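Computational Design of Enzyme (Synthetic construct, PDB 3TP4) is a computationally designed enzyme on a glycoside hydrolase family 26 TIM-barrel scaffold, probably built to carry an activated serine in a catalytic triad. Local coordinates at residues T39-G47 with E323-V334. Sequence-based numbering, arbitrary orientation.
Sequences TTSSGLTTG and ENADAGQHFVPV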
ATOM      1  N   THR A  39     -15.392   6.542   4.611  1.00 29.80           N
ATOM      2  CA  THR A  39     -16.576   7.066   3.945  1.00 29.54           C
ATOM      3  C   THR A  39     -17.836   6.917   4.789  1.00 29.10           C
ATOM      4  O   THR A  39     -18.752   7.724   4.670  1.00 29.68           O
ATOM      5  CB  THR A  39     -16.775   6.462   2.539  1.00 28.00           C
ATOM      6  OG1 THR A  39     -17.718   7.260   1.814  1.00 27.23           O
ATOM      7  CG2 THR A  39     -17.276   5.024   2.622  1.00 26.09           C
ATOM      8  N   THR A  40     -17.870   5.888   5.635  1.00 33.43           N
ATOM      9  CA  THR A  40     -18.993   5.674   6.542  1.00 33.41           C
ATOM     10  C   THR A  40     -18.651   6.031   7.990  1.00 36.19           C
ATOM     11  O   THR A  40     -19.434   5.757   8.895  1.00 38.03           O
ATOM     12  CB  THR A  40     -19.524   4.218   6.510  1.00 28.10           C
ATOM     13  OG1 THR A  40     -18.465   3.302   6.823  1.00 33.87           O
ATOM     14  CG2 THR A  40     -20.118   3.869   5.145  1.00 25.18           C
ATOM     15  N   SER A  41     -17.495   6.652   8.199  1.00 38.19           N
ATOM     16  CA  SER A  41     -17.025   6.958   9.547  1.00 41.91           C
ATOM     17  C   SER A  41     -16.881   8.461   9.793  1.00 39.74           C
ATOM     18  O   SER A  41     -16.943   8.916  10.933  1.00 39.70           O
ATOM     19  CB  SER A  41     -15.704   6.227   9.840  1.00 37.74           C
ATOM     20  OG  SER A  41     -14.715   6.529   8.862  1.00 31.43           O
ATOM     21  N   SER A  42     -16.687   9.227   8.722  1.00 32.44           N
ATOM     22  CA  SER A  42     -16.637  10.687   8.800  1.00 28.84           C
ATOM     23  C   SER A  42     -17.537  11.273   7.718  1.00 36.38           C
ATOM     24  O   SER A  42     -17.371  10.949   6.549  1.00 31.53           O
ATOM     25  CB  SER A  42     -15.211  11.191   8.583  1.00 34.19           C
ATOM     26  OG  SER A  42     -14.300  10.535   9.447  1.00 47.92           O
ATOM     27  N   GLY A  43     -18.495  12.115   8.104  1.00 30.26           N
ATOM     28  CA  GLY A  43     -19.397  12.736   7.144  1.00 35.07           C
ATOM     29  C   GLY A  43     -19.894  14.102   7.587  1.00 36.34           C
ATOM     30  O   GLY A  43     -20.008  14.368   8.785  1.00 40.34           O
ATOM     31  N   LEU A  44     -20.188  14.970   6.625  1.00 35.05           N
ATOM     32  CA  LEU A  44     -20.762  16.280   6.927  1.00 30.99           C
ATOM     33  C   LEU A  44     -22.274  16.265   6.791  1.00 35.62           C
ATOM     34  O   LEU A  44     -22.944  17.180   7.254  1.00 35.55           O
ATOM     35  CB  LEU A  44     -20.202  17.370   6.011  1.00 37.52           C
ATOM     36  CG  LEU A  44     -18.711  17.350   5.683  1.00 45.59           C
ATOM     37  CD1 LEU A  44     -18.287  18.727   5.217  1.00 47.69           C
ATOM     38  CD2 LEU A  44     -17.906  16.929   6.887  1.00 54.76           C
ATOM     39  N   THR A  45     -22.821  15.237   6.150  1.00 35.18           N
ATOM     40  CA  THR A  45     -24.265  15.200   5.921  1.00 39.42           C
ATOM     41  C   THR A  45     -24.911  14.032   6.647  1.00 38.48           C
ATOM     42  O   THR A  45     -26.121  13.844   6.571  1.00 39.80           O
ATOM     43  CB  THR A  45     -24.617  15.058   4.422  1.00 36.65           C
ATOM     44  OG1 THR A  45     -24.311  13.729   3.984  1.00 35.64           O
ATOM     45  CG2 THR A  45     -23.852  16.054   3.591  1.00 37.19           C
ATOM     46  N   THR A  46     -24.100  13.243   7.343  1.00 34.65           N
ATOM     47  CA  THR A  46     -24.572  11.995   7.936  1.00 37.62           C
ATOM     48  C   THR A  46     -25.028  12.147   9.379  1.00 44.80           C
ATOM     49  O   THR A  46     -25.749  11.296   9.899  1.00 42.34           O
ATOM     50  CB  THR A  46     -23.454  10.952   7.951  1.00 35.66           C
ATOM     51  OG1 THR A  46     -22.297  11.534   8.561  1.00 33.54           O
ATOM     52  CG2 THR A  46     -23.109  10.513   6.521  1.00 33.92           C
ATOM     53  N   GLY A  47     -24.591  13.218  10.033  1.00 48.43           N
ATOM     54  CA  GLY A  47     -24.684  13.279  11.481  1.00 52.11           C
ATOM     55  C   GLY A  47     -23.789  12.187  12.048  1.00 49.84           C
ATOM     56  O   GLY A  47     -22.880  11.727  11.362  1.00 44.26           O
ATOM     57  N   GLU A 323     -10.686  11.962   3.203  1.00 27.31           N
ATOM     58  CA  GLU A 323     -11.725  11.891   4.226  1.00 26.99           C
ATOM     59  C   GLU A 323     -12.536  13.188   4.358  1.00 25.47           C
ATOM     60  O   GLU A 323     -11.998  14.289   4.254  1.00 31.58           O
ATOM     61  CB  GLU A 323     -11.079  11.532   5.577  1.00 29.52           C
ATOM     62  CG  GLU A 323     -12.073  11.152   6.673  1.00 41.04           C
ATOM     63  CD  GLU A 323     -11.387  10.484   7.863  1.00 49.96           C
ATOM     64  OE1 GLU A 323     -10.181  10.736   8.064  1.00 48.51           O
ATOM     65  OE2 GLU A 323     -12.045   9.700   8.583  1.00 53.10           O
ATOM     66  N   ASN A 324     -13.835  13.054   4.596  1.00 28.37           N
ATOM     67  CA  ASN A 324     -14.679  14.218   4.842  1.00 29.18           C
ATOM     68  C   ASN A 324     -14.746  14.559   6.345  1.00 28.62           C
ATOM     69  O   ASN A 324     -15.704  14.212   7.020  1.00 30.24           O
ATOM     70  CB  ASN A 324     -16.082  13.981   4.284  1.00 24.74           C
ATOM     71  CG  ASN A 324     -16.194  14.351   2.811  1.00 27.53           C
ATOM     72  OD1 ASN A 324     -15.203  14.365   2.089  1.00 28.80           O
ATOM     73  ND2 ASN A 324     -17.400  14.680   2.373  1.00 25.99           N
ATOM     74  N   ALA A 325     -13.717  15.227   6.856  1.00 32.59           N
ATOM     75  CA  ALA A 325     -13.608  15.457   8.297  1.00 38.20           C
ATOM     76  C   ALA A 325     -14.572  16.533   8.783  1.00 42.09           C
ATOM     77  O   ALA A 325     -15.374  16.293   9.682  1.00 46.45           O
ATOM     78  CB  ALA A 325     -12.183  15.814   8.672  1.00 39.52           C
ATOM     79  N   ASP A 326     -14.499  17.715   8.180  1.00 41.19           N
ATOM     80  CA  ASP A 326     -15.365  18.820   8.578  1.00 45.83           C
ATOM     81  C   ASP A 326     -15.498  19.856   7.465  1.00 42.02           C
ATOM     82  O   ASP A 326     -14.884  19.720   6.408  1.00 36.50           O
ATOM     83  CB  ASP A 326     -14.823  19.471   9.855  1.00 45.26           C
ATOM     84  CG  ASP A 326     -13.351  19.804   9.753  1.00 45.09           C
ATOM     85  OD1 ASP A 326     -12.939  20.393   8.731  1.00 43.85           O
ATOM     86  OD2 ASP A 326     -12.597  19.466  10.685  1.00 57.26           O
ATOM     87  N   ALA A 327     -16.288  20.896   7.718  1.00 40.56           N
ATOM     88  CA  ALA A 327     -16.560  21.919   6.711  1.00 45.23           C
ATOM     89  C   ALA A 327     -15.282  22.496   6.123  1.00 38.69           C
ATOM     90  O   ALA A 327     -15.204  22.774   4.923  1.00 33.94           O
ATOM     91  CB  ALA A 327     -17.427  23.038   7.296  1.00 44.66           C
ATOM     92  N   GLY A 328     -14.288  22.700   6.975  1.00 37.52           N
ATOM     93  CA  GLY A 328     -13.025  23.262   6.529  1.00 36.60           C
ATOM     94  C   GLY A 328     -12.234  22.292   5.671  1.00 34.59           C
ATOM     95  O   GLY A 328     -11.633  22.682   4.671  1.00 36.86           O
ATOM     96  N   GLN A 329     -12.227  21.021   6.066  1.00 35.31           N
ATOM     97  CA  GLN A 329     -11.437  20.018   5.351  1.00 37.46           C
ATOM     98  C   GLN A 329     -12.263  18.798   4.959  1.00 34.33           C
ATOM     99  O   GLN A 329     -12.556  17.928   5.783  1.00 36.08           O
ATOM    100  CB  GLN A 329     -10.237  19.575   6.187  1.00 45.76           C
ATOM    101  CG  GLN A 329      -9.255  18.724   5.413  1.00 54.19           C
ATOM    102  CD  GLN A 329      -8.070  18.310   6.247  1.00 64.77           C
ATOM    103  OE1 GLN A 329      -8.131  18.306   7.476  1.00 56.96           O
ATOM    104  NE2 GLN A 329      -6.973  17.965   5.583  1.00 74.35           N
ATOM    105  N   HIS A 330     -12.636  18.737   3.689  1.00 32.54           N
ATOM    106  CA  HIS A 330     -13.327  17.569   3.171  1.00 31.42           C
ATOM    107  C   HIS A 330     -13.093  17.473   1.668  1.00 30.74           C
ATOM    108  O   HIS A 330     -12.787  18.473   1.016  1.00 32.51           O
ATOM    109  CB  HIS A 330     -14.820  17.590   3.539  1.00 28.39           C
ATOM    110  CG  HIS A 330     -15.590  18.729   2.941  1.00 31.16           C
ATOM    111  ND1 HIS A 330     -15.589  19.999   3.483  1.00 34.69           N
ATOM    112  CD2 HIS A 330     -16.427  18.776   1.874  1.00 35.35           C
ATOM    113  CE1 HIS A 330     -16.377  20.782   2.765  1.00 37.85           C
ATOM    114  NE2 HIS A 330     -16.898  20.067   1.783  1.00 35.50           N
ATOM    115  N   PHE A 331     -13.204  16.269   1.121  1.00 25.88           N
ATOM    116  CA  PHE A 331     -12.755  16.053  -0.251  1.00 28.36           C
ATOM    117  C   PHE A 331     -13.865  15.659  -1.216  1.00 25.47           C
ATOM    118  O   PHE A 331     -13.730  15.848  -2.422  1.00 26.63           O
ATOM    119  CB  PHE A 331     -11.595  15.056  -0.274  1.00 23.70           C
ATOM    120  CG  PHE A 331     -10.356  15.594   0.373  1.00 27.53           C
ATOM    121  CD1 PHE A 331     -10.206  15.546   1.753  1.00 29.42           C
ATOM    122  CD2 PHE A 331      -9.366  16.197  -0.387  1.00 34.38           C
ATOM    123  CE1 PHE A 331      -9.066  16.061   2.359  1.00 36.10           C
ATOM    124  CE2 PHE A 331      -8.223  16.719   0.216  1.00 30.54           C
ATOM    125  CZ  PHE A 331      -8.073  16.647   1.584  1.00 32.81           C
ATOM    126  N   VAL A 332     -14.953  15.121  -0.675  1.00 24.55           N
ATOM    127  CA  VAL A 332     -16.179  14.928  -1.455  1.00 27.01           C
ATOM    128  C   VAL A 332     -17.128  16.098  -1.187  1.00 30.27           C
ATOM    129  O   VAL A 332     -17.517  16.325  -0.048  1.00 32.46           O
ATOM    130  CB  VAL A 332     -16.875  13.596  -1.099  1.00 24.40           C
ATOM    131  CG1 VAL A 332     -18.293  13.541  -1.693  1.00 27.09           C
ATOM    132  CG2 VAL A 332     -16.019  12.385  -1.565  1.00 26.77           C
ATOM    133  N   PRO A 333     -17.500  16.848  -2.237  1.00 30.43           N
ATOM    134  CA  PRO A 333     -18.407  17.994  -2.067  1.00 32.57           C
ATOM    135  C   PRO A 333     -19.734  17.594  -1.433  1.00 33.26           C
ATOM    136  O   PRO A 333     -20.216  16.484  -1.650  1.00 28.82           O
ATOM    137  CB  PRO A 333     -18.653  18.475  -3.505  1.00 29.44           C
ATOM    138  CG  PRO A 333     -17.514  17.951  -4.295  1.00 29.25           C
ATOM    139  CD  PRO A 333     -17.096  16.657  -3.643  1.00 27.63           C
ATOM    140  N   VAL A 334     -20.313  18.505  -0.655  1.00 30.50           N
ATOM    141  CA  VAL A 334     -21.605  18.289  -0.023  1.00 32.65           C
ATOM    142  C   VAL A 334     -22.463  19.509  -0.341  1.00 31.18           C
ATOM    143  O   VAL A 334     -21.960  20.473  -0.923  1.00 33.24           O
ATOM    144  CB  VAL A 334     -21.463  18.056   1.504  1.00 38.63           C
ATOM    145  CG1 VAL A 334     -20.611  16.827   1.760  1.00 34.51           C
ATOM    146  CG2 VAL A 334     -20.850  19.270   2.185  1.00 34.70           C
TER
HETATM  147  O   HOH W   1     -11.994   6.783   9.214  1.00 50.18           O
HETATM  148  O   HOH W   2     -15.111  10.605   4.777  1.00 32.80           O
HETATM  149  O   HOH W   3     -17.004  14.294   9.992  1.00 51.84           O
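Ser-42 and Glu-323 make the one direct hydrogen bond between 39-47 and 323-334, which lie in loops after the neighbouring parallel strands 32-37 and 318-321, a worked example of how irregular segments of a TIM barrel are joined by side chains and water. Ser-42 OG donates to Glu-323 OE2 at 2.6 Å, reaching the oxygen from above the carboxylate plane, 43° out of it. Glu-323 presents that oxygen at the end of an extended chain whose CG lies opposite the backbone N (chi1 -168°).

Water extends the polar link. One molecule accepts from Ser-41 OG and donates to the same Glu-323 OE2, while another takes the N-H of Asn-324 at 2.8 Å and lies within hydrogen-bonding distance of Ser-42 O.

The apolar part belongs to Leu-44, whose two methyls divide the work. CD1 sits over the centre of the His-330 ring, 3.5 Å from its centroid and 14° off the normal, a CH-pi contact, and also meets Val-334 CG2. CD2 instead lies against the backbone, 3.6 Å from Asp-326 CA. Val-334 is met a second time, by Thr-45 CG2, 3.8 Å from its CB, while Thr-45 OG1 bonds to Asp-55 and Asn-58 of helix 55-60.

Bonds within 323-334 hold the receiving surface in shape. Asn-324 OD1 accepts from both Val-332 N and Phe-331 N, and its ND2 donates to Val-332 O and to Asp-55. The His-330 ring is fixed at both nitrogens, ND1 giving to Asp-326 O (3.0 Å) and NE2 bonding to Asp-337.

The chemistry implies a division of labour: Leu-44 rests on an imidazole whose rotation is already set, whereas a serine and a water both donate to Glu-323 OE2 and hold that oxygen in place beside what is probably the designed catalytic site.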